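Exo-1,5-alpha-L-arabinofuranobiosidase (Gibberella zeae, PDB 2YDP) probably releases arabinobiose from the ends of alpha-1,5-linked L-arabinan, as an exo-acting glycoside hydrolase folded into a six-bladed beta-propeller. Local coordinates at residues V154-L159 with Y169-R174; T119-Y124 with H138-G143; V14-P19 with V354-V359; Y323-L328 with L337-A342. The protein carries 1 engineered substitution. One frame throughout, in Å; residues are numbered along the deposited sequence.

All four contacts pair neighbouring antiparallel strands in blades of a beta-propeller. Contact 1 lies in the pocket itself, where W155, E156, S171 and Q173 help line the iminosugar site and W155 also borders the arabinofuranose. Contact 2, in the preceding blade, has its centre 9 Å from that of contact 1, and T119 OG1 meets V154 N at 3.1 Å. Contacts 3 and 4 share one sheet with centres 10 Å apart; V359 O to L337 N is 2.8 Å. Contact 4 reaches the pocket through Y323, whose OH is 3.9 Å from E156 OE2. Contact 3, carrying calcium, lies across the chain's centre from contact 1, about 16 Å away between nearest atoms.

Contact 1: residues V154-L159 with Y169-R174; sequences VWEPFL and YYSDQR. With EDG (1,4-dideoxy-1,4-imino-L-arabinitol), chain D; AHR (alpha-L-arabinofuranose), chain E.
W155 faces S171 and F158 faces Y169 as antiparallel hydrogen-bonded pairs, the strands running at 165°. Between these pairs the register slips by one residue. This beta bulge holds E156, whose positive phi (65°) is unusual for a residue with a side chain, and P157, which can do without an N-H here. At W155 the indole NE1 donates to Q173 OE1 (2.9 Å), and the acceptor lies in the ring plane. This bond helps set the indole's rotation, and Q173 OE1 also accepts from R209 NH2; one face of the indole receives the iminosugar: its C5' sits 3.5 Å above the ring centre, a CH-pi kind of packing that suits a broad flat side chain. E156 OE1 takes two hydroxyls, S171 OG at 2.8 Å nearly along its C-O axis and EDG O2' at 2.6 Å; OE2 is 2.8 Å from EDG N4'. Serine is small enough to stand behind the glutamate as a second-shell support, and its OG also meets M212 N. R174 forms a side-on salt bridge with D172, NE to OD1 at 2.8 Å and NH2 to OD2 at 3.1 Å, and V154 CG1 lies over one face of the guanidinium. The pair forms the first two strands of a four-stranded blade. D172 bonds through its backbone to strand 182-188, while F158 touches strands 87-92 and 209-217, which begin neighbouring blades.

Contact 2: residues T119-Y124 with H138-G143; sequences TLIEVY and HVALGG
E122 and H138, a cross-strand non-hydrogen-bonded pair, each turn CG anti to the carbonyl carbon (chi1 -49° and -63°), which sends both chains the same way; the glutamate then bends at chi2 (-80°) to bring its carboxylate to the imidazole edge. The two planes are nearly coplanar, and H138 ND1 donates to E122 OE1 in a nearly straight hydrogen bond; the modelled 2.4 Å is so short that the exact length is doubtful. L120 CD2 leans on the same ring, 3.8 Å from H138 ND1. Next to this pair along the hairpin is a classic beta bulge, in which V139 and A140 both face I121. I121 O accepts firmly from V139 N (2.7 Å) and weakly from A140 N (3.4 Å). The extra residue turns V139 toward V123, with CG2 to CG2 at 3.7 Å, while A140, being small, sits beside I121 and touches Y170 of the next blade. At the other end T119 OG1 donates to G143 O (3.0 Å) and receives V154 N; G142, without a side chain, passes close beside this hydroxyl. E122 OE2 has a further partner in N80 ND2, which helps hold the carboxylate in this plane at the imidazole edge. A carboxylate placed at ND1 would probably stabilise a protonated imidazole, so this exposed histidine may carry positive charge more readily than one standing alone.

Contact 3: residues V14-P19 with V354-V359; sequences VEIFDP and VSASVV. With CA (calcium ion), chain F.
I16 packs along V354 and A356 from the root of its side chain to the end. Its CB lies 3.5 Å from V354 O and also meets V354 CG1. The CG2 branch, anti to the backbone N, touches that same methyl at 4.2 Å. The other branch stays anti to the carbonyl carbon and then extends (chi2 172°), so that CD1 runs past the backbone carbon of S355 to A356 CB at 3.9 Å; a long branched chain spans this distance and alanine is small enough to receive its tip. I16 can point this way because a classic beta bulge sets it and F17 both opposite V354, whose single carbonyl oxygen accepts I16 N at 2.8 Å and F17 N at 3.1 Å from the same face of its plane. The pairing joins the N-terminal strand 11-17 to the near-C-terminal strand 354-360, the molecular "Velcro" by which a beta-propeller closes its ring: one blade takes its outermost strand from the start of the chain. F17 sets its CB beside V354 CG2, while its ring meets W45 of the adjoining blade. S355 OG turns to Q319 NE2, and E15 OE1 to T353 OG1. Just past the strand the chain binds calcium, D18 OD1 at 2.5 Å and the carbonyl oxygen P19 O at 2.3 Å, hard oxygen ligands suited to this ion, with three waters as further ligands.

Contact 4: residues Y323-L328 with L337-A342; sequences YTRSLL and LMIMGA
L327 and I339 stand side by side on one face of a beta hairpin, strands 326-330 and 336-341, which supplies two of the four strands of the propeller's closing blade. The bump is L327 CD2; it points into the notch between I339 CG1 at 3.6 Å and L337 CD2 at 4.2 Å, in a buried aliphatic layer. I339 uses its other branch differently: CG2 rests 3.4 Å above one face of the R325 guanidinium, offset toward its rim. R325 keeps its stem extended and bends only at chi3 (68°), which lays the flat group over that methyl while its nitrogens reach S293 OG, S298 O and P320 O, so the buried charge is well supplied with acceptors. R325 CG lies beside the partner strand, 3.3 Å from M340 O and 4.1 Å from G341 CA, where no side chain obstructs the stem. On the other face L328 CB abuts M338 CB, and the slim, flexible thioether of M338 runs on toward V358. S326 is small and polar, its OG bonding A31 O of the adjoining blade. At the pair's open end a water meets Y323 O at 2.7 Å and accepts a long bond from A342 N at 3.3 Å.

Contact 1: residues V154-L159 with Y169-R174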
# COMPACT_ATOMS: atom_id res chain seq x y z
N VAL A 154 3.87 14.73 -3.66
CA VAL A 154 2.90 13.94 -2.93
C VAL A 154 3.09 12.53 -3.39
O VAL A 154 3.55 12.33 -4.53
CB VAL A 154 1.43 14.37 -3.15
CG1 VAL A 154 1.22 15.77 -2.49
CG2 VAL A 154 1.05 14.35 -4.65
N TRP A 155 2.75 11.56 -2.53
CA TRP A 155 3.04 10.17 -2.82
C TRP A 155 2.04 9.19 -2.19
O TRP A 155 1.39 9.53 -1.20
CB TRP A 155 4.38 9.77 -2.19
CG TRP A 155 5.57 10.68 -2.19
CD1 TRP A 155 5.91 11.53 -1.21
CD2 TRP A 155 6.64 10.70 -3.15
NE1 TRP A 155 7.14 12.09 -1.48
CE2 TRP A 155 7.60 11.61 -2.68
CE3 TRP A 155 6.88 10.04 -4.36
CZ2 TRP A 155 8.79 11.87 -3.36
CZ3 TRP A 155 8.04 10.33 -5.07
CH2 TRP A 155 8.99 11.23 -4.56
N GLU A 156 2.01 7.95 -2.71
CA GLU A 156 1.62 6.76 -1.92
C GLU A 156 0.15 6.75 -1.43
O GLU A 156 -0.12 6.64 -0.23
CB GLU A 156 2.60 6.60 -0.72
CG GLU A 156 4.02 6.18 -1.15
CD GLU A 156 5.18 6.75 -0.32
OE1 GLU A 156 4.98 7.55 0.62
OE2 GLU A 156 6.32 6.41 -0.68
N PRO A 157 -0.82 6.85 -2.37
CA PRO A 157 -2.23 6.82 -1.97
C PRO A 157 -2.71 5.48 -1.41
O PRO A 157 -2.25 4.39 -1.85
CB PRO A 157 -2.96 7.11 -3.29
CG PRO A 157 -2.00 6.54 -4.36
CD PRO A 157 -0.66 6.92 -3.84
N PHE A 158 -3.63 5.58 -0.45
CA PHE A 158 -4.26 4.40 0.13
C PHE A 158 -5.73 4.74 0.35
O PHE A 158 -6.05 5.74 1.00
CB PHE A 158 -3.62 3.98 1.46
CG PHE A 158 -4.19 2.69 2.01
CD1 PHE A 158 -3.71 1.47 1.56
CD2 PHE A 158 -5.24 2.70 2.93
CE1 PHE A 158 -4.26 0.28 2.00
CE2 PHE A 158 -5.79 1.53 3.37
CZ PHE A 158 -5.30 0.31 2.92
N LEU A 159 -6.61 3.86 -0.13
CA LEU A 159 -8.05 4.09 -0.09
C LEU A 159 -8.79 3.24 0.97
O LEU A 159 -8.51 2.05 1.14
CB LEU A 159 -8.67 3.81 -1.48
CG LEU A 159 -8.39 4.83 -2.59
CD1 LEU A 159 -8.78 4.22 -3.92
CD2 LEU A 159 -9.21 6.10 -2.37
N TYR A 169 -5.78 8.34 1.91
CA TYR A 169 -4.62 8.75 2.71
C TYR A 169 -3.38 8.80 1.85
O TYR A 169 -3.20 7.94 0.99
CB TYR A 169 -4.33 7.72 3.79
CG TYR A 169 -5.46 7.48 4.74
CD1 TYR A 169 -6.42 6.50 4.46
CD2 TYR A 169 -5.54 8.19 5.95
CE1 TYR A 169 -7.47 6.25 5.35
CE2 TYR A 169 -6.57 7.93 6.87
CZ TYR A 169 -7.54 6.97 6.55
OH TYR A 169 -8.56 6.69 7.43
N TYR A 170 -2.50 9.76 2.11
CA TYR A 170 -1.26 9.82 1.35
C TYR A 170 -0.15 10.56 2.07
O TYR A 170 -0.35 11.07 3.16
CB TYR A 170 -1.49 10.39 -0.06
CG TYR A 170 -2.07 11.82 -0.12
CD1 TYR A 170 -3.43 12.04 -0.01
CD2 TYR A 170 -1.24 12.92 -0.31
CE1 TYR A 170 -3.95 13.32 -0.08
CE2 TYR A 170 -1.75 14.20 -0.37
CZ TYR A 170 -3.10 14.39 -0.27
OH TYR A 170 -3.60 15.67 -0.34
N SER A 171 1.03 10.59 1.45
CA SER A 171 2.22 11.25 2.03
C SER A 171 2.41 12.60 1.36
O SER A 171 2.23 12.71 0.15
CB SER A 171 3.49 10.42 1.77
OG SER A 171 3.33 9.10 2.24
N ASP A 172 2.81 13.61 2.13
CA ASP A 172 2.71 15.00 1.63
C ASP A 172 3.94 15.80 2.04
O ASP A 172 4.21 15.97 3.23
CB ASP A 172 1.42 15.61 2.21
CG ASP A 172 1.05 16.95 1.60
OD1 ASP A 172 1.78 17.46 0.69
OD2 ASP A 172 -0.00 17.49 2.02
N GLN A 173 4.67 16.30 1.05
CA GLN A 173 5.84 17.16 1.30
C GLN A 173 5.54 18.65 1.05
O GLN A 173 6.45 19.48 1.07
CB GLN A 173 7.00 16.75 0.40
CG GLN A 173 7.53 15.35 0.69
CD GLN A 173 8.89 15.06 0.04
OE1 GLN A 173 9.11 13.98 -0.48
NE2 GLN A 173 9.80 16.03 0.08
N ARG A 174 4.27 18.98 0.83
CA ARG A 174 3.89 20.34 0.39
C ARG A 174 4.08 21.41 1.46
O ARG A 174 4.30 22.57 1.13
CB ARG A 174 2.48 20.38 -0.17
CG ARG A 174 2.42 19.82 -1.61
CD ARG A 174 0.96 19.62 -2.09
NE ARG A 174 0.13 18.86 -1.14
CZ ARG A 174 -1.12 18.46 -1.40
NH1 ARG A 174 -1.67 18.74 -2.58
NH2 ARG A 174 -1.82 17.81 -0.49
O2' EDG D . 6.97 8.15 2.15
C2' EDG D . 8.32 8.26 1.67
C1' EDG D . 8.93 6.87 1.49
N4' EDG D . 9.05 6.72 0.05
C3' EDG D . 8.34 8.91 0.29
O3' EDG D . 8.82 10.26 0.38
C4' EDG D . 9.26 8.03 -0.54
C5' EDG D . 8.92 8.09 -2.03
O5' EDG D . 10.02 7.57 -2.78
O5 AHR E . 7.51 4.24 -5.44
C5 AHR E . 8.68 4.67 -6.12
C4 AHR E . 9.60 5.36 -5.13
O4 AHR E . 8.99 6.55 -4.64
C3 AHR E . 10.91 5.90 -5.71
O3 AHR E . 11.90 4.89 -5.96
C2 AHR E . 11.37 6.87 -4.65
O2 AHR E . 12.19 7.92 -5.20
C1 AHR E . 10.03 7.43 -4.19

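Contact 2: residues T119-Y124 with H138-G143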
# COMPACT_ATOMS: atom_id res chain seq x y z
N THR A 119 4.17 15.71 -9.46
CA THR A 119 3.49 14.52 -8.90
C THR A 119 2.00 14.83 -8.86
O THR A 119 1.59 15.94 -8.51
CB THR A 119 4.01 14.12 -7.48
OG1 THR A 119 4.16 15.29 -6.66
CG2 THR A 119 5.36 13.35 -7.53
N LEU A 120 1.19 13.84 -9.22
CA LEU A 120 -0.23 14.02 -9.28
C LEU A 120 -1.00 12.76 -8.95
O LEU A 120 -1.11 11.86 -9.78
CB LEU A 120 -0.59 14.49 -10.68
CG LEU A 120 -2.06 14.85 -10.97
CD1 LEU A 120 -2.74 15.69 -9.87
CD2 LEU A 120 -2.11 15.58 -12.31
N ILE A 121 -1.57 12.71 -7.77
CA ILE A 121 -2.39 11.56 -7.38
C ILE A 121 -3.73 11.64 -8.11
O ILE A 121 -4.42 12.66 -8.05
CB ILE A 121 -2.55 11.41 -5.83
CG1 ILE A 121 -1.19 11.18 -5.16
CG2 ILE A 121 -3.43 10.20 -5.51
CD1 ILE A 121 -1.25 11.35 -3.64
N GLU A 122 -4.05 10.54 -8.80
CA GLU A 122 -5.24 10.39 -9.66
C GLU A 122 -6.08 9.22 -9.20
O GLU A 122 -5.58 8.33 -8.53
CB GLU A 122 -4.79 10.03 -11.09
CG GLU A 122 -3.69 10.89 -11.69
CD GLU A 122 -4.25 12.21 -12.24
OE1 GLU A 122 -4.83 12.97 -11.44
OE2 GLU A 122 -4.11 12.48 -13.46
N VAL A 123 -7.34 9.19 -9.61
CA VAL A 123 -8.21 8.04 -9.45
C VAL A 123 -8.80 7.70 -10.81
O VAL A 123 -9.33 8.57 -11.51
CB VAL A 123 -9.38 8.34 -8.47
CG1 VAL A 123 -10.38 7.18 -8.40
CG2 VAL A 123 -8.82 8.68 -7.07
N TYR A 124 -8.66 6.43 -11.16
CA TYR A 124 -9.25 5.83 -12.35
C TYR A 124 -10.22 4.78 -11.84
O TYR A 124 -10.06 4.27 -10.72
CB TYR A 124 -8.16 5.17 -13.22
CG TYR A 124 -7.48 6.16 -14.10
CD1 TYR A 124 -6.62 7.13 -13.57
CD2 TYR A 124 -7.75 6.21 -15.48
CE1 TYR A 124 -6.00 8.09 -14.40
CE2 TYR A 124 -7.16 7.16 -16.31
CZ TYR A 124 -6.28 8.09 -15.77
OH TYR A 124 -5.71 9.05 -16.60
N HIS A 138 -8.69 14.10 -10.33
CA HIS A 138 -7.40 14.50 -9.78
C HIS A 138 -7.58 14.68 -8.29
O HIS A 138 -8.55 15.30 -7.85
CB HIS A 138 -6.95 15.82 -10.39
CG HIS A 138 -6.72 15.76 -11.86
ND1 HIS A 138 -5.87 14.84 -12.44
CD2 HIS A 138 -7.19 16.52 -12.88
CE1 HIS A 138 -5.84 15.02 -13.74
NE2 HIS A 138 -6.63 16.04 -14.03
N VAL A 139 -6.64 14.17 -7.51
CA VAL A 139 -6.74 14.30 -6.05
C VAL A 139 -5.81 15.36 -5.48
O VAL A 139 -6.28 16.30 -4.79
CB VAL A 139 -6.56 12.97 -5.31
CG1 VAL A 139 -6.93 13.14 -3.79
CG2 VAL A 139 -7.42 11.88 -5.98
N ALA A 140 -4.52 15.21 -5.76
CA ALA A 140 -3.48 16.02 -5.13
C ALA A 140 -2.33 16.25 -6.09
O ALA A 140 -1.76 15.29 -6.67
CB ALA A 140 -2.99 15.36 -3.83
N LEU A 141 -2.00 17.52 -6.30
CA LEU A 141 -0.84 17.89 -7.12
C LEU A 141 0.32 18.29 -6.24
O LEU A 141 0.17 19.11 -5.32
CB LEU A 141 -1.19 19.04 -8.06
CG LEU A 141 -0.12 19.62 -9.01
CD1 LEU A 141 0.31 18.67 -10.15
CD2 LEU A 141 -0.72 20.93 -9.61
N GLY A 142 1.50 17.74 -6.52
CA GLY A 142 2.69 18.13 -5.79
C GLY A 142 3.84 18.44 -6.73
O GLY A 142 3.70 18.39 -7.96
N GLY A 143 4.99 18.72 -6.14
CA GLY A 143 6.16 19.08 -6.92
C GLY A 143 7.03 17.89 -7.30
O GLY A 143 6.54 16.79 -7.61

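Contact 3: residues V14-P19 with V354-V359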
# COMPACT_ATOMS: atom_id res chain seq x y z
N VAL A 14 4.94 -17.91 -6.62
CA VAL A 14 4.51 -17.91 -8.02
C VAL A 14 5.06 -16.63 -8.68
O VAL A 14 5.02 -15.54 -8.10
CB VAL A 14 2.96 -17.99 -8.19
CG1 VAL A 14 2.31 -16.71 -7.77
CG2 VAL A 14 2.59 -18.26 -9.63
N GLU A 15 5.57 -16.77 -9.90
CA GLU A 15 6.14 -15.65 -10.60
C GLU A 15 5.04 -15.08 -11.48
O GLU A 15 4.52 -15.77 -12.37
CB GLU A 15 7.41 -16.07 -11.37
CG GLU A 15 8.55 -16.67 -10.42
CD GLU A 15 9.32 -15.58 -9.60
OE1 GLU A 15 9.48 -14.46 -10.11
OE2 GLU A 15 9.81 -15.85 -8.45
N ILE A 16 4.64 -13.85 -11.17
CA ILE A 16 3.56 -13.17 -11.86
C ILE A 16 4.16 -12.44 -13.09
O ILE A 16 3.61 -12.54 -14.19
CB ILE A 16 2.85 -12.19 -10.89
CG1 ILE A 16 2.17 -12.96 -9.76
CG2 ILE A 16 1.85 -11.25 -11.62
CD1 ILE A 16 1.61 -12.11 -8.64
N PHE A 17 5.30 -11.77 -12.92
CA PHE A 17 5.87 -11.02 -14.05
C PHE A 17 7.37 -10.80 -13.91
O PHE A 17 7.81 -10.23 -12.93
CB PHE A 17 5.15 -9.68 -14.25
CG PHE A 17 5.76 -8.81 -15.33
CD1 PHE A 17 5.70 -9.20 -16.67
CD2 PHE A 17 6.36 -7.60 -15.00
CE1 PHE A 17 6.27 -8.42 -17.66
CE2 PHE A 17 6.94 -6.78 -15.98
CZ PHE A 17 6.89 -7.20 -17.32
N ASP A 18 8.12 -11.24 -14.91
CA ASP A 18 9.57 -11.11 -14.92
C ASP A 18 9.86 -10.07 -16.01
O ASP A 18 9.62 -10.33 -17.20
CB ASP A 18 10.22 -12.49 -15.23
CG ASP A 18 11.76 -12.47 -15.16
OD1 ASP A 18 12.32 -11.37 -14.99
OD2 ASP A 18 12.41 -13.54 -15.27
N PRO A 19 10.31 -8.85 -15.62
CA PRO A 19 10.43 -7.81 -16.64
C PRO A 19 11.58 -8.05 -17.62
O PRO A 19 12.56 -8.73 -17.29
CB PRO A 19 10.72 -6.55 -15.81
CG PRO A 19 11.44 -7.08 -14.62
CD PRO A 19 10.67 -8.34 -14.29
N VAL A 354 7.83 -9.65 -10.16
CA VAL A 354 6.59 -9.58 -9.41
C VAL A 354 6.23 -11.00 -9.05
O VAL A 354 6.18 -11.87 -9.94
CB VAL A 354 5.41 -8.92 -10.19
CG1 VAL A 354 4.20 -8.75 -9.27
CG2 VAL A 354 5.84 -7.54 -10.80
N SER A 355 5.98 -11.24 -7.76
CA SER A 355 5.70 -12.57 -7.27
C SER A 355 4.78 -12.53 -6.07
O SER A 355 4.52 -11.46 -5.49
CB SER A 355 7.02 -13.31 -6.96
OG SER A 355 7.61 -12.94 -5.71
N ALA A 356 4.27 -13.70 -5.71
CA ALA A 356 3.38 -13.85 -4.55
C ALA A 356 3.35 -15.24 -3.99
O ALA A 356 3.63 -16.21 -4.68
CB ALA A 356 1.93 -13.44 -4.94
N SER A 357 2.97 -15.33 -2.71
CA SER A 357 2.73 -16.60 -2.05
C SER A 357 1.41 -16.50 -1.30
O SER A 357 1.00 -15.41 -0.87
CB SER A 357 3.85 -16.89 -1.04
OG SER A 357 5.09 -17.02 -1.71
N VAL A 358 0.75 -17.64 -1.15
CA VAL A 358 -0.39 -17.75 -0.26
C VAL A 358 -0.05 -18.76 0.79
O VAL A 358 0.36 -19.89 0.46
CB VAL A 358 -1.68 -18.16 -1.05
CG1 VAL A 358 -2.81 -18.55 -0.07
CG2 VAL A 358 -2.08 -17.00 -1.97
N VAL A 359 -0.20 -18.34 2.05
CA VAL A 359 0.14 -19.15 3.20
C VAL A 359 -1.12 -19.33 4.07
O VAL A 359 -2.07 -18.54 3.98
CB VAL A 359 1.32 -18.51 4.02
CG1 VAL A 359 2.52 -18.19 3.08
CG2 VAL A 359 0.84 -17.23 4.78
CA CA F . 14.04 -9.91 -16.01
O HOH W 1 14.24 -9.21 -13.36
O HOH W 2 14.64 -11.86 -17.26
O HOH W 3 15.13 -7.82 -16.09

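Contact 4: residues Y323-L328 with L337-A342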
# COMPACT_ATOMS: atom_id res chain seq x y z
N TYR A 323 10.32 -4.15 -1.09
CA TYR A 323 9.84 -2.77 -0.83
C TYR A 323 8.31 -2.75 -0.93
O TYR A 323 7.75 -3.25 -1.95
CB TYR A 323 10.44 -1.85 -1.88
CG TYR A 323 10.07 -0.39 -1.70
CD1 TYR A 323 10.59 0.36 -0.64
CD2 TYR A 323 9.22 0.26 -2.62
CE1 TYR A 323 10.24 1.72 -0.47
CE2 TYR A 323 8.87 1.61 -2.47
CZ TYR A 323 9.39 2.33 -1.40
OH TYR A 323 9.07 3.65 -1.25
N THR A 324 7.66 -2.20 0.13
CA THR A 324 6.20 -2.11 0.28
C THR A 324 5.53 -3.42 -0.11
O THR A 324 4.48 -3.47 -0.75
CB THR A 324 5.60 -0.86 -0.46
OG1 THR A 324 4.27 -0.63 -0.02
CG2 THR A 324 5.61 -1.08 -1.99
N ARG A 325 6.14 -4.51 0.32
CA ARG A 325 5.54 -5.81 0.12
C ARG A 325 4.12 -5.78 0.70
O ARG A 325 3.88 -5.23 1.77
CB ARG A 325 6.41 -6.87 0.80
CG ARG A 325 6.00 -8.26 0.42
CD ARG A 325 6.88 -9.25 1.16
NE ARG A 325 6.63 -9.24 2.59
CZ ARG A 325 7.06 -10.18 3.43
NH1 ARG A 325 7.73 -11.22 2.97
NH2 ARG A 325 6.82 -10.07 4.73
N SER A 326 3.15 -6.27 -0.06
CA SER A 326 1.77 -6.11 0.36
C SER A 326 1.09 -7.41 0.78
O SER A 326 1.59 -8.51 0.55
CB SER A 326 0.96 -5.41 -0.75
OG SER A 326 1.10 -6.13 -1.96
N LEU A 327 -0.09 -7.26 1.38
CA LEU A 327 -0.83 -8.38 1.97
C LEU A 327 -2.28 -8.35 1.52
O LEU A 327 -2.87 -7.29 1.31
CB LEU A 327 -0.78 -8.28 3.49
CG LEU A 327 0.58 -8.26 4.19
CD1 LEU A 327 0.42 -7.92 5.67
CD2 LEU A 327 1.26 -9.64 4.02
N LEU A 328 -2.85 -9.54 1.44
CA LEU A 328 -4.27 -9.69 1.12
C LEU A 328 -4.88 -10.83 1.90
O LEU A 328 -4.31 -11.93 1.99
CB LEU A 328 -4.49 -9.81 -0.41
CG LEU A 328 -5.91 -10.15 -0.89
CD1 LEU A 328 -6.13 -9.62 -2.29
CD2 LEU A 328 -6.17 -11.66 -0.86
N LEU A 337 -3.57 -16.15 3.60
CA LEU A 337 -2.96 -14.83 3.48
C LEU A 337 -2.10 -14.78 2.23
O LEU A 337 -1.18 -15.61 2.08
CB LEU A 337 -2.06 -14.57 4.70
CG LEU A 337 -1.34 -13.23 4.69
CD1 LEU A 337 -2.35 -12.07 4.88
CD2 LEU A 337 -0.19 -13.18 5.74
N MET A 338 -2.41 -13.85 1.32
CA MET A 338 -1.48 -13.60 0.23
C MET A 338 -0.45 -12.54 0.61
O MET A 338 -0.79 -11.56 1.26
CB MET A 338 -2.19 -13.19 -1.04
CG MET A 338 -1.25 -12.86 -2.20
SD MET A 338 -2.21 -12.46 -3.69
CE MET A 338 -2.35 -14.06 -4.34
N ILE A 339 0.79 -12.77 0.20
CA ILE A 339 1.87 -11.83 0.36
C ILE A 339 2.48 -11.60 -1.03
O ILE A 339 2.96 -12.53 -1.65
CB ILE A 339 2.97 -12.35 1.29
CG1 ILE A 339 2.43 -12.73 2.67
CG2 ILE A 339 4.02 -11.28 1.50
CD1 ILE A 339 2.57 -14.16 2.98
N MET A 340 2.44 -10.35 -1.49
CA MET A 340 2.87 -10.01 -2.84
C MET A 340 3.96 -8.97 -2.82
O MET A 340 3.88 -7.96 -2.07
CB MET A 340 1.69 -9.45 -3.65
CG MET A 340 1.97 -9.26 -5.12
SD MET A 340 0.53 -8.39 -5.74
CE MET A 340 0.89 -8.32 -7.51
N GLY A 341 4.96 -9.16 -3.68
CA GLY A 341 6.09 -8.24 -3.71
C GLY A 341 6.62 -8.04 -5.14
O GLY A 341 6.44 -8.90 -6.01
N ALA A 342 7.27 -6.91 -5.38
CA ALA A 342 7.88 -6.66 -6.70
C ALA A 342 9.34 -6.24 -6.52
O ALA A 342 9.86 -5.37 -7.22
CB ALA A 342 7.05 -5.64 -7.49
O HOH W 4 8.41 -3.99 -4.47